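Putative capsular polysaccharide biosynthesis protein (Streptococcus pneumoniae serotype 4, PDB 6EWR) probably acts as a pyridoxal phosphate-dependent aminotransferase of the DegT/DnrJ/EryC1 family, perhaps supplying an amino sugar for capsular polysaccharide. Local coordinates at residues 85-90 and 353-358; 106-111 and 370-375; 236-241 and 261-266. One frame throughout, in Å; residues are numbered along the deposited sequence.

Contact 1 of 3, residues 85-90 and 353-358. With PMP (4'-deoxy-4'-aminopyridoxal-5'-phosphate), chain E.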
loop_
_atom_site.group_PDB
_atom_site.type_symbol
_atom_site.label_atom_id
_atom_site.label_comp_id
_atom_site.label_asym_id
_atom_site.label_seq_id
_atom_site.Cartn_x
_atom_site.Cartn_y
_atom_site.Cartn_z
ATOM N N VAL A 85 22.075 5.721 -6.612
ATOM C CA VAL A 85 21.009 6.704 -6.730
ATOM C C VAL A 85 21.651 8.073 -6.737
ATOM O O VAL A 85 22.710 8.236 -6.127
ATOM C CB VAL A 85 20.100 6.720 -5.503
ATOM C CG1 VAL A 85 18.672 7.107 -5.881
ATOM C CG2 VAL A 85 20.145 5.441 -4.772
ATOM N N PRO A 86 21.035 9.068 -7.416
ATOM C CA PRO A 86 21.552 10.427 -7.331
ATOM C C PRO A 86 21.383 11.019 -5.954
ATOM O O PRO A 86 20.380 10.706 -5.249
ATOM C CB PRO A 86 20.693 11.215 -8.318
ATOM C CG PRO A 86 20.073 10.194 -9.208
ATOM C CD PRO A 86 19.907 8.983 -8.357
ATOM N N ALA A 87 22.335 11.879 -5.578
ATOM C CA ALA A 87 22.212 12.661 -4.345
ATOM C C ALA A 87 21.084 13.689 -4.412
ATOM O O ALA A 87 20.578 14.113 -3.366
ATOM C CB ALA A 87 23.514 13.361 -4.024
ATOM N N MET A 88 20.711 14.089 -5.641
ATOM C CA MET A 88 19.638 15.053 -5.891
ATOM C C MET A 88 18.366 14.325 -6.334
ATOM O O MET A 88 18.198 14.014 -7.515
ATOM C CB MET A 88 20.060 16.035 -6.992
ATOM C CG MET A 88 19.001 17.066 -7.439
ATOM S SD MET A 88 18.093 17.826 -6.070
ATOM C CE MET A 88 19.485 18.370 -5.096
ATOM N N THR A 89 17.479 14.065 -5.384
ATOM C CA THR A 89 16.210 13.454 -5.714
ATOM C C THR A 89 15.339 13.444 -4.487
ATOM O O THR A 89 15.795 13.820 -3.396
ATOM C CB THR A 89 16.380 12.007 -6.225
ATOM O OG1 THR A 89 15.106 11.460 -6.582
ATOM C CG2 THR A 89 17.034 11.135 -5.168
ATOM N N TYR A 90 14.085 13.035 -4.688
ATOM C CA TYR A 90 13.144 12.795 -3.604
ATOM C C TYR A 90 13.522 11.513 -2.848
ATOM O O TYR A 90 14.039 10.546 -3.435
ATOM C CB TYR A 90 11.707 12.670 -4.147
ATOM C CG TYR A 90 10.643 12.715 -3.075
ATOM C CD1 TYR A 90 10.510 13.828 -2.266
ATOM C CD2 TYR A 90 9.766 11.660 -2.879
ATOM C CE1 TYR A 90 9.534 13.909 -1.296
ATOM C CE2 TYR A 90 8.795 11.707 -1.884
ATOM C CZ TYR A 90 8.681 12.849 -1.097
ATOM O OH TYR A 90 7.712 12.998 -0.111
ATOM N N PRO A 353 19.199 18.076 -1.049
ATOM C CA PRO A 353 19.905 16.845 -1.401
ATOM C C PRO A 353 19.741 15.828 -0.301
ATOM O O PRO A 353 19.631 16.206 0.858
ATOM C CB PRO A 353 21.370 17.298 -1.503
ATOM C CG PRO A 353 21.319 18.770 -1.648
ATOM C CD PRO A 353 20.134 19.181 -0.840
ATOM N N LEU A 354 19.721 14.549 -0.646
ATOM C CA LEU A 354 19.456 13.497 0.353
ATOM C C LEU A 354 20.325 13.622 1.624
ATOM O O LEU A 354 19.803 13.446 2.719
ATOM C CB LEU A 354 19.591 12.088 -0.257
ATOM C CG LEU A 354 18.660 11.737 -1.425
ATOM C CD1 LEU A 354 18.870 10.301 -1.880
ATOM C CD2 LEU A 354 17.198 11.955 -1.070
ATOM N N PRO A 355 21.620 13.951 1.490
ATOM C CA PRO A 355 22.432 14.038 2.714
ATOM C C PRO A 355 22.066 15.149 3.704
ATOM O O PRO A 355 22.494 15.065 4.843
ATOM C CB PRO A 355 23.863 14.225 2.183
ATOM C CG PRO A 355 23.829 13.581 0.839
ATOM C CD PRO A 355 22.468 13.950 0.292
ATOM N N LEU A 356 21.296 16.159 3.292
ATOM C CA LEU A 356 20.740 17.134 4.258
ATOM C C LEU A 356 19.624 16.576 5.132
ATOM O O LEU A 356 19.283 17.181 6.147
ATOM C CB LEU A 356 20.174 18.371 3.570
ATOM C CG LEU A 356 21.108 19.451 3.039
ATOM C CD1 LEU A 356 20.250 20.611 2.561
ATOM C CD2 LEU A 356 22.096 19.930 4.081
ATOM N N LEU A 357 19.025 15.454 4.720
ATOM C CA LEU A 357 17.881 14.863 5.412
ATOM C C LEU A 357 18.338 13.993 6.579
ATOM O O LEU A 357 19.277 13.196 6.442
ATOM C CB LEU A 357 17.041 14.041 4.442
ATOM C CG LEU A 357 16.510 14.827 3.233
ATOM C CD1 LEU A 357 15.738 13.944 2.259
ATOM C CD2 LEU A 357 15.642 15.999 3.696
ATOM N N THR A 358 17.651 14.136 7.706
ATOM C CA THR A 358 18.008 13.425 8.944
ATOM C C THR A 358 18.153 11.908 8.758
ATOM O O THR A 358 19.073 11.298 9.314
ATOM C CB THR A 358 17.025 13.746 10.098
ATOM O OG1 THR A 358 17.014 15.153 10.335
ATOM C CG2 THR A 358 17.441 13.061 11.393
HETATM N N1 PMP E . 10.366 9.691 -6.946
HETATM C C2 PMP E . 10.202 11.039 -7.091
HETATM C C2A PMP E . 11.276 11.872 -7.729
HETATM C C3 PMP E . 8.969 11.699 -6.611
HETATM O O3 PMP E . 8.759 13.052 -6.705
HETATM C C4 PMP E . 7.954 10.811 -5.999
HETATM C C4A PMP E . 6.673 11.437 -5.500
HETATM N N4A PMP E . 6.205 10.943 -4.195
HETATM C C5 PMP E . 8.234 9.334 -5.896
HETATM C C6 PMP E . 9.453 8.858 -6.388
HETATM C C5A PMP E . 7.219 8.384 -5.266
HETATM O O4P PMP E . 5.860 8.763 -5.590
HETATM P P PMP E . 4.598 8.027 -4.924
HETATM O O1P PMP E . 5.106 6.776 -4.279
HETATM O O2P PMP E . 3.549 7.724 -6.007
HETATM O O3P PMP E . 4.039 8.938 -3.877
#
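L354 carries most of this contact, its side chain packing against the backbone of residues 86-90 as the chain leaves strand 82-86. CB lies against A87 O. CG, anti to the carbonyl carbon (chi1 -60°), lies 3.6 Å from A87 O, with T89 O somewhat farther off. The branches then part: CD1 goes to P86 O and to the methyl CG2 of T89, the carbons L354 CD1 and T89 CG2 being 3.9 Å apart, while CD2 runs on to T89 O at 3.3 Å and to the carbonyl carbon of Y90. The backbone of the same leucine is held as well, L354 N donating to A87 O at 2.9 Å, with the oxygen pointing almost straight at the donor (C=O...N angle 166°). V85 and P86 end a parallel strand in the large mixed sheet of the PLP-dependent aminotransferase fold, where such strand ends border the cofactor site; here the loop after it delivers Y90 to the pyridine ring of PMP. Y90 CB sits 3.7 Å from C2 of PMP, CD2 lies the same distance from C4, and CE2 reaches the amine N4A at 3.6 Å, whereas Y90 OH is hydrogen-bonded to Q240 of the second subunit. T89 turns its other branch, OG1, to S93 in helix 91-99. Next to A87, M88 bends at chi2 and chi3, which brings its methyl CE onto the P353 ring, 3.9 Å from CG. P353 also packs on F377 of helix 371-378, and P355, whose CD edges up to A87 CB, leans on M106 of the neighbouring strand.

Contact 2 of 3, residues 106-111 and 370-375; sequences MVDIQA and YPKAYA
The N-terminus of helix 371-378 is seated on the loop that follows strand 103-107, an outermost strand of the large sheet, and the carboxylate of D108 receives its first free N-H groups. With CG anti to the backbone N (chi1 -159°), the D108 side chain extends to the helix start and spreads its two oxygens over successive amides. OD1 accepts from A373 N at 2.8 Å and OD2 from K372 N at 3.0 Å, each through its syn lone pair, so that two bonds fix the rotation of the carboxylate; a weak third comes to OD1 from I109 N. The negative group at the positive end of the helix dipole should be favoured in its charged form. P371 has no N-H to give, and its ring carbon CD simply lies near OD2. Y370, at the N-cap position, sends its ring back along the strand: CD1 passes beside D108, CE1 comes to 3.5 Å from M106 O, and CZ packs 3.9 Å from M106 CB. The extended M106 chain carries SD to 5.0 Å from the ring centroid, an oblique Met-aromatic contact. A water joins Y370 OH to M106 N. In the next residue, I109, CG1 lies between the backbone N and the carbonyl carbon (chi1 62°), which puts it against the first helical turn, 3.5 Å from A373 N. The aliphatic part of K372 covers the loop backbone, its CB 3.2 Å from I109 O.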
loop_
_atom_site.group_PDB
_atom_site.type_symbol
_atom_site.label_atom_id
_atom_site.label_comp_id
_atom_site.label_asym_id
_atom_site.label_seq_id
_atom_site.Cartn_x
_atom_site.Cartn_y
_atom_site.Cartn_z
ATOM N N MET A 106 25.129 6.875 -3.068
ATOM C CA MET A 106 24.783 8.149 -3.659
ATOM C C MET A 106 25.913 8.659 -4.545
ATOM O O MET A 106 27.088 8.484 -4.238
ATOM C CB MET A 106 24.465 9.161 -2.569
ATOM C CG MET A 106 23.220 8.834 -1.799
ATOM S SD MET A 106 22.833 10.182 -0.705
ATOM C CE MET A 106 21.628 9.336 0.337
ATOM N N VAL A 107 25.539 9.294 -5.644
ATOM C CA VAL A 107 26.502 9.817 -6.579
ATOM C C VAL A 107 26.122 11.266 -6.812
ATOM O O VAL A 107 24.938 11.579 -6.982
ATOM C CB VAL A 107 26.484 9.006 -7.875
ATOM C CG1 VAL A 107 27.241 9.720 -9.007
ATOM C CG2 VAL A 107 27.082 7.634 -7.612
ATOM N N ASP A 108 27.140 12.131 -6.809
ATOM C CA ASP A 108 26.933 13.559 -7.018
ATOM C C ASP A 108 26.531 13.857 -8.462
ATOM O O ASP A 108 26.690 13.014 -9.349
ATOM C CB ASP A 108 28.167 14.387 -6.602
ATOM C CG ASP A 108 27.823 15.859 -6.314
ATOM O OD1 ASP A 108 26.627 16.230 -6.203
ATOM O OD2 ASP A 108 28.765 16.659 -6.204
ATOM N N ILE A 109 25.997 15.052 -8.682
ATOM C CA ILE A 109 25.392 15.413 -9.951
ATOM C C ILE A 109 26.318 16.346 -10.742
ATOM O O ILE A 109 27.386 16.702 -10.240
ATOM C CB ILE A 109 23.986 16.008 -9.714
ATOM C CG1 ILE A 109 24.026 17.297 -8.874
ATOM C CG2 ILE A 109 23.101 14.969 -9.029
ATOM C CD1 ILE A 109 22.855 18.227 -9.111
ATOM N N GLN A 110 25.935 16.704 -11.975
ATOM C CA GLN A 110 26.704 17.653 -12.814
ATOM C C GLN A 110 26.483 19.124 -12.379
ATOM O O GLN A 110 25.652 19.410 -11.478
ATOM C CB GLN A 110 26.348 17.461 -14.297
ATOM C CG GLN A 110 26.684 16.054 -14.806
ATOM C CD GLN A 110 26.143 15.738 -16.181
ATOM O OE1 GLN A 110 26.193 16.556 -17.066
ATOM N NE2 GLN A 110 25.665 14.529 -16.370
ATOM N N ALA A 111 27.235 20.041 -13.000
ATOM C CA ALA A 111 27.143 21.484 -12.677
ATOM C C ALA A 111 25.969 22.219 -13.359
ATOM O O ALA A 111 25.487 23.202 -12.831
ATOM C CB ALA A 111 28.465 22.174 -12.999
ATOM N N TYR A 370 28.985 15.727 -1.809
ATOM C CA TYR A 370 28.141 15.999 -2.956
ATOM C C TYR A 370 27.897 17.506 -3.088
ATOM O O TYR A 370 26.775 17.976 -2.935
ATOM C CB TYR A 370 26.830 15.188 -2.877
ATOM C CG TYR A 370 26.995 13.814 -2.268
ATOM C CD1 TYR A 370 27.403 12.725 -3.028
ATOM C CD2 TYR A 370 26.778 13.615 -0.912
ATOM C CE1 TYR A 370 27.585 11.466 -2.454
ATOM C CE2 TYR A 370 26.932 12.373 -0.331
ATOM C CZ TYR A 370 27.349 11.301 -1.112
ATOM O OH TYR A 370 27.525 10.065 -0.536
ATOM N N PRO A 371 28.966 18.271 -3.379
ATOM C CA PRO A 371 28.841 19.735 -3.458
ATOM C C PRO A 371 28.024 20.261 -4.653
ATOM O O PRO A 371 27.390 21.316 -4.539
ATOM C CB PRO A 371 30.304 20.205 -3.549
ATOM C CG PRO A 371 31.050 19.059 -4.122
ATOM C CD PRO A 371 30.371 17.838 -3.563
ATOM N N LYS A 372 28.036 19.544 -5.780
ATOM C CA LYS A 372 27.240 19.955 -6.944
ATOM C C LYS A 372 25.742 19.826 -6.685
ATOM O O LYS A 372 24.955 20.672 -7.155
ATOM C CB LYS A 372 27.627 19.171 -8.203
ATOM C CG LYS A 372 28.648 19.842 -9.116
ATOM C CD LYS A 372 30.051 19.424 -8.747
ATOM C CE LYS A 372 31.082 20.266 -9.534
ATOM N NZ LYS A 372 32.404 20.279 -8.845
ATOM N N ALA A 373 25.363 18.763 -5.965
ATOM C CA ALA A 373 24.012 18.587 -5.489
ATOM C C ALA A 373 23.568 19.722 -4.582
ATOM O O ALA A 373 22.424 20.200 -4.700
ATOM C CB ALA A 373 23.859 17.243 -4.769
ATOM N N TYR A 374 24.457 20.148 -3.669
ATOM C CA TYR A 374 24.150 21.255 -2.764
ATOM C C TYR A 374 24.025 22.563 -3.540
ATOM O O TYR A 374 23.143 23.357 -3.248
ATOM C CB TYR A 374 25.211 21.409 -1.661
ATOM C CG TYR A 374 24.973 22.614 -0.753
ATOM C CD1 TYR A 374 25.391 23.879 -1.156
ATOM C CD2 TYR A 374 24.281 22.501 0.442
ATOM C CE1 TYR A 374 25.158 24.999 -0.376
ATOM C CE2 TYR A 374 24.034 23.619 1.234
ATOM C CZ TYR A 374 24.477 24.871 0.822
ATOM O OH TYR A 374 24.241 25.989 1.595
ATOM N N ALA A 375 24.934 22.788 -4.494
ATOM C CA ALA A 375 24.906 23.979 -5.321
ATOM C C ALA A 375 23.610 24.099 -6.156
ATOM O O ALA A 375 23.060 25.203 -6.316
ATOM C CB ALA A 375 26.134 24.030 -6.232
HETATM O O HOH W 1 27.481 7.273 -1.495
#

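Contact 3 of 3, residues 236-241 and 261-266. With PMP (4'-deoxy-4'-aminopyridoxal-5'-phosphate), chain F.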
loop_
_atom_site.group_PDB
_atom_site.type_symbol
_atom_site.label_atom_id
_atom_site.label_comp_id
_atom_site.label_asym_id
_atom_site.label_seq_id
_atom_site.Cartn_x
_atom_site.Cartn_y
_atom_site.Cartn_z
ATOM N N SER A 236 2.249 -8.248 -5.038
ATOM C CA SER A 236 1.328 -7.141 -4.730
ATOM C C SER A 236 0.077 -7.563 -3.935
ATOM O O SER A 236 -0.557 -6.723 -3.290
ATOM C CB SER A 236 0.898 -6.428 -6.028
ATOM O OG SER A 236 0.150 -7.260 -6.891
ATOM N N LEU A 237 -0.264 -8.854 -3.983
ATOM C CA LEU A 237 -1.506 -9.369 -3.407
ATOM C C LEU A 237 -1.210 -10.522 -2.418
ATOM O O LEU A 237 -1.719 -11.630 -2.576
ATOM C CB LEU A 237 -2.440 -9.826 -4.543
ATOM C CG LEU A 237 -3.723 -9.110 -5.049
ATOM C CD1 LEU A 237 -4.424 -10.134 -5.927
ATOM C CD2 LEU A 237 -4.729 -8.635 -3.995
ATOM N N HIS A 238 -0.373 -10.242 -1.426
ATOM C CA HIS A 238 -0.021 -11.163 -0.332
ATOM C C HIS A 238 0.660 -12.478 -0.711
ATOM O O HIS A 238 0.687 -13.400 0.096
ATOM C CB HIS A 238 -1.258 -11.513 0.505
ATOM C CG HIS A 238 -1.941 -10.335 1.115
ATOM N ND1 HIS A 238 -3.289 -10.110 0.984
ATOM C CD2 HIS A 238 -1.473 -9.368 1.934
ATOM C CE1 HIS A 238 -3.629 -9.052 1.700
ATOM N NE2 HIS A 238 -2.537 -8.566 2.264
ATOM N N GLY A 239 1.210 -12.581 -1.912
ATOM C CA GLY A 239 1.841 -13.825 -2.337
ATOM C C GLY A 239 0.863 -14.879 -2.784
ATOM O O GLY A 239 1.237 -16.024 -2.948
ATOM N N GLN A 240 -0.383 -14.494 -3.013
ATOM C CA GLN A 240 -1.434 -15.458 -3.332
ATOM C C GLN A 240 -1.288 -15.989 -4.762
ATOM O O GLN A 240 -1.090 -15.204 -5.690
ATOM C CB GLN A 240 -2.817 -14.815 -3.158
ATOM C CG GLN A 240 -3.889 -15.746 -2.666
ATOM C CD GLN A 240 -5.259 -15.099 -2.567
ATOM O OE1 GLN A 240 -5.553 -14.397 -1.586
ATOM N NE2 GLN A 240 -6.123 -15.344 -3.579
ATOM N N THR A 241 -1.357 -17.314 -4.929
ATOM C CA THR A 241 -1.463 -17.947 -6.242
ATOM C C THR A 241 -2.562 -18.959 -6.218
ATOM O O THR A 241 -2.970 -19.405 -5.159
ATOM C CB THR A 241 -0.184 -18.713 -6.641
ATOM O OG1 THR A 241 0.177 -19.630 -5.596
ATOM C CG2 THR A 241 0.946 -17.747 -6.890
ATOM N N ALA A 261 4.183 -11.911 1.229
ATOM C CA ALA A 261 4.394 -10.664 0.469
ATOM C C ALA A 261 3.480 -9.495 0.893
ATOM O O ALA A 261 3.070 -9.429 2.076
ATOM C CB ALA A 261 4.276 -10.942 -1.026
ATOM N N TYR A 262 3.150 -8.594 -0.053
ATOM C CA TYR A 262 2.802 -7.195 0.247
ATOM C C TYR A 262 1.390 -6.908 -0.207
ATOM O O TYR A 262 0.701 -7.818 -0.667
ATOM C CB TYR A 262 3.854 -6.254 -0.391
ATOM C CG TYR A 262 5.227 -6.687 0.055
ATOM C CD1 TYR A 262 5.755 -6.246 1.275
ATOM C CD2 TYR A 262 5.947 -7.670 -0.657
ATOM C CE1 TYR A 262 6.986 -6.714 1.743
ATOM C CE2 TYR A 262 7.186 -8.138 -0.205
ATOM C CZ TYR A 262 7.711 -7.658 1.001
ATOM O OH TYR A 262 8.938 -8.118 1.478
ATOM N N LYS A 263 0.932 -5.668 -0.036
ATOM C CA LYS A 263 -0.446 -5.285 -0.320
ATOM C C LYS A 263 -0.423 -3.909 -0.996
ATOM O O LYS A 263 -0.521 -2.874 -0.329
ATOM C CB LYS A 263 -1.263 -5.267 0.966
ATOM C CG LYS A 263 -2.759 -4.897 0.854
ATOM C CD LYS A 263 -3.471 -5.769 -0.151
ATOM C CE LYS A 263 -4.993 -5.632 -0.130
ATOM N NZ LYS A 263 -5.641 -5.947 -1.436
ATOM N N CYS A 264 -0.274 -3.919 -2.320
ATOM C CA CYS A 264 -0.180 -2.678 -3.052
ATOM C C CYS A 264 -0.861 -2.670 -4.392
ATOM O O CYS A 264 -0.494 -1.893 -5.237
ATOM C CB CYS A 264 1.290 -2.231 -3.153
ATOM S SG CYS A 264 2.474 -3.477 -3.734
ATOM N N ASN A 265 -1.908 -3.476 -4.569
ATOM C CA ASN A 265 -2.732 -3.510 -5.806
ATOM C C ASN A 265 -3.509 -2.220 -6.010
ATOM O O ASN A 265 -3.788 -1.508 -5.054
ATOM C CB ASN A 265 -3.746 -4.682 -5.770
ATOM C CG ASN A 265 -4.706 -4.623 -4.572
ATOM O OD1 ASN A 265 -4.278 -4.603 -3.399
ATOM N ND2 ASN A 265 -6.029 -4.573 -4.857
ATOM N N MET A 266 -3.857 -1.930 -7.265
ATOM C CA MET A 266 -4.669 -0.748 -7.564
ATOM C C MET A 266 -6.148 -1.136 -7.683
ATOM O O MET A 266 -6.483 -2.124 -8.329
ATOM C CB MET A 266 -4.195 -0.095 -8.867
ATOM C CG MET A 266 -5.136 1.001 -9.370
ATOM S SD MET A 266 -4.650 1.713 -10.934
ATOM C CE MET A 266 -3.225 2.681 -10.440
HETATM N N1 PMP F . -6.264 -10.115 8.593
HETATM C C2 PMP F . -7.301 -10.922 8.175
HETATM C C2A PMP F . -7.871 -12.003 9.064
HETATM C C3 PMP F . -7.880 -10.778 6.820
HETATM O O3 PMP F . -8.904 -11.553 6.365
HETATM C C4 PMP F . -7.299 -9.724 5.955
HETATM C C4A PMP F . -7.865 -9.549 4.558
HETATM N N4A PMP F . -8.850 -8.444 4.527
HETATM C C5 PMP F . -6.157 -8.897 6.519
HETATM C C6 PMP F . -5.706 -9.142 7.842
HETATM C C5A PMP F . -5.543 -7.791 5.684
HETATM O O4P PMP F . -6.547 -6.820 5.314
HETATM P P PMP F . -6.208 -5.765 4.121
HETATM O O1P PMP F . -4.766 -5.365 4.202
HETATM O O2P PMP F . -7.144 -4.538 4.211
HETATM O O3P PMP F . -6.346 -6.422 2.807
#
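H238 and K263 meet beside the phosphate of a PMP that is hydrogen-bonded to S200, T65, H179 and A64 of the second subunit. The lysine's aliphatic chain runs past the imidazole, K263 CD lying 3.8 Å from H238 CE1, and its CE comes 3.3 Å from phosphate oxygen O3P. That oxygen also lies in the plane of the histidine ring, at its edge, with CE1 as the nearest ring atom. K263 leaves its backbone with CG anti to N (chi1 -179°), then bends at chi2 and carries NZ on to N265 OD1, a bond of 2.7 Å, with L237 CD2 packed alongside. From the second subunit, T65 hydrogen-bonds H238 NE2, Y90 meets the imidazole edge-to-face, and E211 forms a salt bridge with K263 NZ.

Behind this layer, the backbones place the two residues. H238 N donates to Y262 O at 2.8 Å and C264 N to S236 O at 3.0 Å, the latter in the carbonyl plane on a lone pair; the two bonds flank L237 and K263 as a single beta bridge. Where helix 225-236 ends, a type I' turn from L237 to Q240 follows, with H238 and G239 both at positive phi, and G239 N rests 3.6 Å from A261 CB. Deeper still, C264 SG packs on S236, while N265 ND2 is bonded to T38 and to E211 of the second subunit.

A lysine shared between an amide oxygen and a partner-subunit carboxylate is probably charged, and beside the phosphate it would add positive potential to a cofactor site completed across the dimer interface.

Contacts 1 and 2 are neighbours, their centres 10 Å apart, at adjacent strands 82-86 and 103-107 of the large sheet; backbone bonds from V85 and A87 to V107 join them, and P355 packs on Y370. Their segments alternate along the chain, so two consecutive pieces of the sheet each receive a piece of the C-terminal part, 353-358 and then 370-375. Contact 3 is nested inside both loops, with its centre 30 Å from that of contact 1 and 37 Å from that of contact 2. Contacts 1 and 3 both touch the second subunit, so each cofactor site draws on both chains.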